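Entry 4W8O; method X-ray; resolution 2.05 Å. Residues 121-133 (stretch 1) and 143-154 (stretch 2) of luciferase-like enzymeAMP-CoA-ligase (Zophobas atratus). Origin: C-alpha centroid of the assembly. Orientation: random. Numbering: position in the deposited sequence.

Stretch 1 (121-133) IFVEEESLKLIEK
Stretch 2 143-154: EIIVFGKSTKHG

Two neighbouring parallel β-strands form this contact, and the helix that follows the first strand packs over one face of the pair. Strand 121-124 runs alongside strand 143-147, with their N-to-C directions 33° apart. The register pairs I121 with I144, F122 with I145 and V123 with V146, at CA-CA distances of 5.0, 4.7 and 4.9 Å. Both backbones are extended; V123 has phi/psi -137/137 and I144 -107/136.

The ladder has four hydrogen bonds. I121 N donates to E143 O (2.9 Å), I145 N to I121 O (2.9 Å), V123 N to I145 O (2.9 Å), and F147 N to V123 O (2.8 Å).

I121, V123, I144 and V146 share one face. V123 (chi1 p) sets CG1 3.6 Å from I144 CG2 and 4.0 Å from V146 CG2. Helix 128-133 runs nearly antiparallel to strand 143-147, its axis 10.7 Å away, and covers this face. L128 (t, p) places CD1 4.0 Å from I144 CG2 and CD2 4.1 Å from V146 CG2. I131 (m, m) brings CG2 to 4.1 Å from I144 CD1.

F122 and I145 lie on the other face, with F147. I145 CB sits over the F122 ring, 4.2 Å from its centroid. F122 (chi1 m) and F147 (chi1 m) meet obliquely, ring centroids 6.0 Å apart and planes at 35°.

Polar bonds join the segments beyond the strands. E125 (m, t) reaches out so that K149 N donates to its OE2 at 3.1 Å. G148, at phi/psi 147/-146, has no CB; one there would clash with E125 OE2. A water accepts from E125 N (2.8 Å) and donates to F147 O (2.7 Å). H153 (chi1 m) donates from NE2 to E132 OE2 at 2.9 Å, and the carboxylate oxygen lies near the ring plane. H153 N also donates to S150 OG (2.8 Å), bracing the loop.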

# COMPACT_ATOMS: atom_id res chain seq x y z
N ILE A 121 11.91 5.06 15.95
CA ILE A 121 10.98 5.73 15.05
C ILE A 121 11.70 6.82 14.26
O ILE A 121 12.33 7.71 14.84
CB ILE A 121 9.73 6.28 15.78
CG1 ILE A 121 8.89 7.13 14.83
CG2 ILE A 121 10.11 7.11 16.99
CD1 ILE A 121 7.46 7.30 15.27
N PHE A 122 11.62 6.72 12.94
CA PHE A 122 12.08 7.77 12.03
C PHE A 122 10.95 8.78 11.83
O PHE A 122 9.82 8.39 11.50
CB PHE A 122 12.49 7.19 10.67
CG PHE A 122 13.78 6.40 10.71
CD1 PHE A 122 13.80 5.10 11.18
CD2 PHE A 122 14.97 6.97 10.28
CE1 PHE A 122 14.98 4.36 11.22
CE2 PHE A 122 16.15 6.25 10.32
CZ PHE A 122 16.16 4.94 10.79
N VAL A 123 11.25 10.06 11.99
CA VAL A 123 10.23 11.11 11.98
C VAL A 123 10.65 12.34 11.18
O VAL A 123 11.78 12.80 11.26
CB VAL A 123 9.88 11.53 13.43
CG1 VAL A 123 11.04 12.29 14.07
CG2 VAL A 123 8.61 12.37 13.47
N GLU A 124 9.73 12.87 10.38
CA GLU A 124 9.93 14.14 9.70
C GLU A 124 9.97 15.26 10.74
O GLU A 124 9.35 15.15 11.80
CB GLU A 124 8.82 14.41 8.68
CG GLU A 124 7.42 14.51 9.29
CD GLU A 124 6.31 14.78 8.28
OE1 GLU A 124 6.54 14.67 7.06
OE2 GLU A 124 5.20 15.11 8.74
N GLU A 125 10.68 16.35 10.42
CA GLU A 125 10.78 17.49 11.34
C GLU A 125 9.40 18.01 11.78
O GLU A 125 9.21 18.37 12.94
CB GLU A 125 11.56 18.63 10.69
CG GLU A 125 13.06 18.38 10.61
CD GLU A 125 13.81 19.51 9.92
OE1 GLU A 125 13.17 20.41 9.35
OE2 GLU A 125 15.06 19.50 9.95
N GLU A 126 8.45 18.01 10.85
CA GLU A 126 7.13 18.58 11.09
C GLU A 126 6.29 17.74 12.06
O GLU A 126 5.31 18.22 12.61
CB GLU A 126 6.36 18.70 9.77
CG GLU A 126 7.01 19.62 8.73
CD GLU A 126 8.16 18.98 7.96
OE1 GLU A 126 8.46 17.78 8.17
OE2 GLU A 126 8.78 19.69 7.14
N SER A 127 6.65 16.48 12.25
CA SER A 127 5.90 15.58 13.10
C SER A 127 6.69 15.23 14.38
O SER A 127 6.27 14.38 15.16
CB SER A 127 5.55 14.30 12.32
OG SER A 127 4.70 14.58 11.21
N LEU A 128 7.83 15.89 14.59
CA LEU A 128 8.67 15.60 15.74
C LEU A 128 7.97 15.85 17.09
O LEU A 128 7.98 14.98 17.95
CB LEU A 128 9.99 16.38 15.66
CG LEU A 128 10.96 16.26 16.84
CD1 LEU A 128 11.25 14.81 17.18
CD2 LEU A 128 12.24 17.02 16.54
N LYS A 129 7.34 17.01 17.25
CA LYS A 129 6.63 17.33 18.50
C LYS A 129 5.47 16.36 18.76
O LYS A 129 5.25 15.92 19.89
CB LYS A 129 6.08 18.76 18.49
CG LYS A 129 7.08 19.85 18.87
CD LYS A 129 6.35 21.12 19.28
CE LYS A 129 7.24 22.35 19.28
NZ LYS A 129 8.39 22.24 20.22
N LEU A 130 4.73 16.05 17.71
CA LEU A 130 3.66 15.06 17.79
C LEU A 130 4.16 13.73 18.36
O LEU A 130 3.58 13.19 19.30
CB LEU A 130 3.07 14.85 16.39
CG LEU A 130 2.01 13.77 16.20
CD1 LEU A 130 0.75 14.11 16.99
CD2 LEU A 130 1.72 13.62 14.72
N ILE A 131 5.25 13.22 17.80
CA ILE A 131 5.83 11.97 18.26
C ILE A 131 6.38 12.07 19.69
O ILE A 131 6.14 11.19 20.51
CB ILE A 131 6.96 11.48 17.31
CG1 ILE A 131 6.40 11.14 15.92
CG2 ILE A 131 7.67 10.27 17.88
CD1 ILE A 131 5.24 10.17 15.94
N GLU A 132 7.12 13.14 19.98
CA GLU A 132 7.63 13.37 21.34
C GLU A 132 6.50 13.38 22.38
O GLU A 132 6.60 12.73 23.42
CB GLU A 132 8.42 14.70 21.40
CG GLU A 132 9.78 14.68 20.70
CD GLU A 132 10.48 16.04 20.70
OE1 GLU A 132 9.80 17.09 20.71
OE2 GLU A 132 11.72 16.08 20.69
N LYS A 133 5.43 14.10 22.08
CA LYS A 133 4.28 14.18 22.99
C LYS A 133 3.60 12.83 23.16
O LYS A 133 3.21 12.46 24.27
CB LYS A 133 3.26 15.21 22.49
CG LYS A 133 3.71 16.64 22.66
CD LYS A 133 2.73 17.60 22.01
CE LYS A 133 3.22 19.04 22.11
NZ LYS A 133 2.37 19.95 21.28
N GLU A 143 14.01 5.26 20.63
CA GLU A 143 14.94 6.15 19.95
C GLU A 143 14.19 6.86 18.82
O GLU A 143 13.43 6.23 18.07
CB GLU A 143 16.12 5.35 19.40
CG GLU A 143 17.23 6.19 18.79
CD GLU A 143 18.20 5.36 17.95
OE1 GLU A 143 18.20 4.13 18.08
OE2 GLU A 143 18.96 5.96 17.16
N ILE A 144 14.40 8.17 18.71
CA ILE A 144 13.86 8.94 17.60
C ILE A 144 15.00 9.31 16.67
O ILE A 144 16.08 9.70 17.12
CB ILE A 144 13.16 10.22 18.10
CG1 ILE A 144 11.89 9.86 18.89
CG2 ILE A 144 12.83 11.13 16.92
CD1 ILE A 144 11.29 11.02 19.67
N ILE A 145 14.78 9.18 15.36
CA ILE A 145 15.75 9.61 14.36
C ILE A 145 15.02 10.54 13.39
O ILE A 145 13.99 10.17 12.83
CB ILE A 145 16.39 8.42 13.63
CG1 ILE A 145 17.15 7.54 14.64
CG2 ILE A 145 17.35 8.89 12.55
CD1 ILE A 145 17.81 6.31 14.05
N VAL A 146 15.54 11.76 13.23
CA VAL A 146 14.84 12.81 12.49
C VAL A 146 15.32 12.86 11.04
O VAL A 146 16.51 12.74 10.77
CB VAL A 146 15.08 14.19 13.15
CG1 VAL A 146 14.45 15.32 12.34
CG2 VAL A 146 14.53 14.20 14.57
N PHE A 147 14.37 13.01 10.11
CA PHE A 147 14.69 13.35 8.73
C PHE A 147 15.00 14.83 8.66
O PHE A 147 14.16 15.65 8.32
CB PHE A 147 13.52 13.03 7.78
CG PHE A 147 13.25 11.57 7.61
CD1 PHE A 147 14.15 10.75 6.94
CD2 PHE A 147 12.08 11.00 8.11
CE1 PHE A 147 13.90 9.40 6.78
CE2 PHE A 147 11.82 9.64 7.95
CZ PHE A 147 12.74 8.84 7.28
N GLY A 148 16.24 15.18 8.99
CA GLY A 148 16.64 16.57 9.02
C GLY A 148 17.68 16.78 10.09
O GLY A 148 18.50 15.89 10.36
N LYS A 149 17.64 17.96 10.70
CA LYS A 149 18.63 18.35 11.70
C LYS A 149 18.10 18.08 13.10
O LYS A 149 16.91 18.27 13.37
CB LYS A 149 18.96 19.84 11.59
CG LYS A 149 20.40 20.17 11.91
CD LYS A 149 21.27 20.11 10.65
CE LYS A 149 21.17 21.40 9.85
NZ LYS A 149 21.56 21.21 8.42
N SER A 150 18.98 17.64 13.98
CA SER A 150 18.64 17.50 15.39
C SER A 150 19.92 17.47 16.22
O SER A 150 20.91 16.88 15.81
CB SER A 150 17.83 16.22 15.63
OG SER A 150 17.39 16.14 16.98
N THR A 151 19.88 18.13 17.36
CA THR A 151 20.89 17.96 18.40
C THR A 151 20.44 16.90 19.41
O THR A 151 21.25 16.13 19.92
CB THR A 151 21.12 19.28 19.16
OG1 THR A 151 21.54 20.29 18.24
CG2 THR A 151 22.18 19.11 20.23
N LYS A 152 19.15 16.90 19.69
CA LYS A 152 18.56 16.09 20.75
C LYS A 152 18.49 14.62 20.35
O LYS A 152 18.72 13.73 21.17
CB LYS A 152 17.15 16.63 21.04
CG LYS A 152 16.54 16.23 22.37
CD LYS A 152 15.09 16.71 22.43
CE LYS A 152 14.59 16.84 23.85
NZ LYS A 152 14.52 15.53 24.55
N HIS A 153 18.16 14.38 19.08
CA HIS A 153 17.99 13.04 18.53
C HIS A 153 19.00 12.80 17.42
O HIS A 153 19.64 13.73 16.93
CB HIS A 153 16.59 12.88 17.96
CG HIS A 153 15.50 13.33 18.89
ND1 HIS A 153 15.11 12.61 19.99
CD2 HIS A 153 14.71 14.43 18.87
CE1 HIS A 153 14.14 13.24 20.62
NE2 HIS A 153 13.88 14.35 19.95
N GLY A 154 19.12 11.54 17.02
CA GLY A 154 19.92 11.18 15.85
C GLY A 154 19.27 11.68 14.57
O GLY A 154 18.11 12.08 14.58
O HOH W 1 11.64 16.47 7.83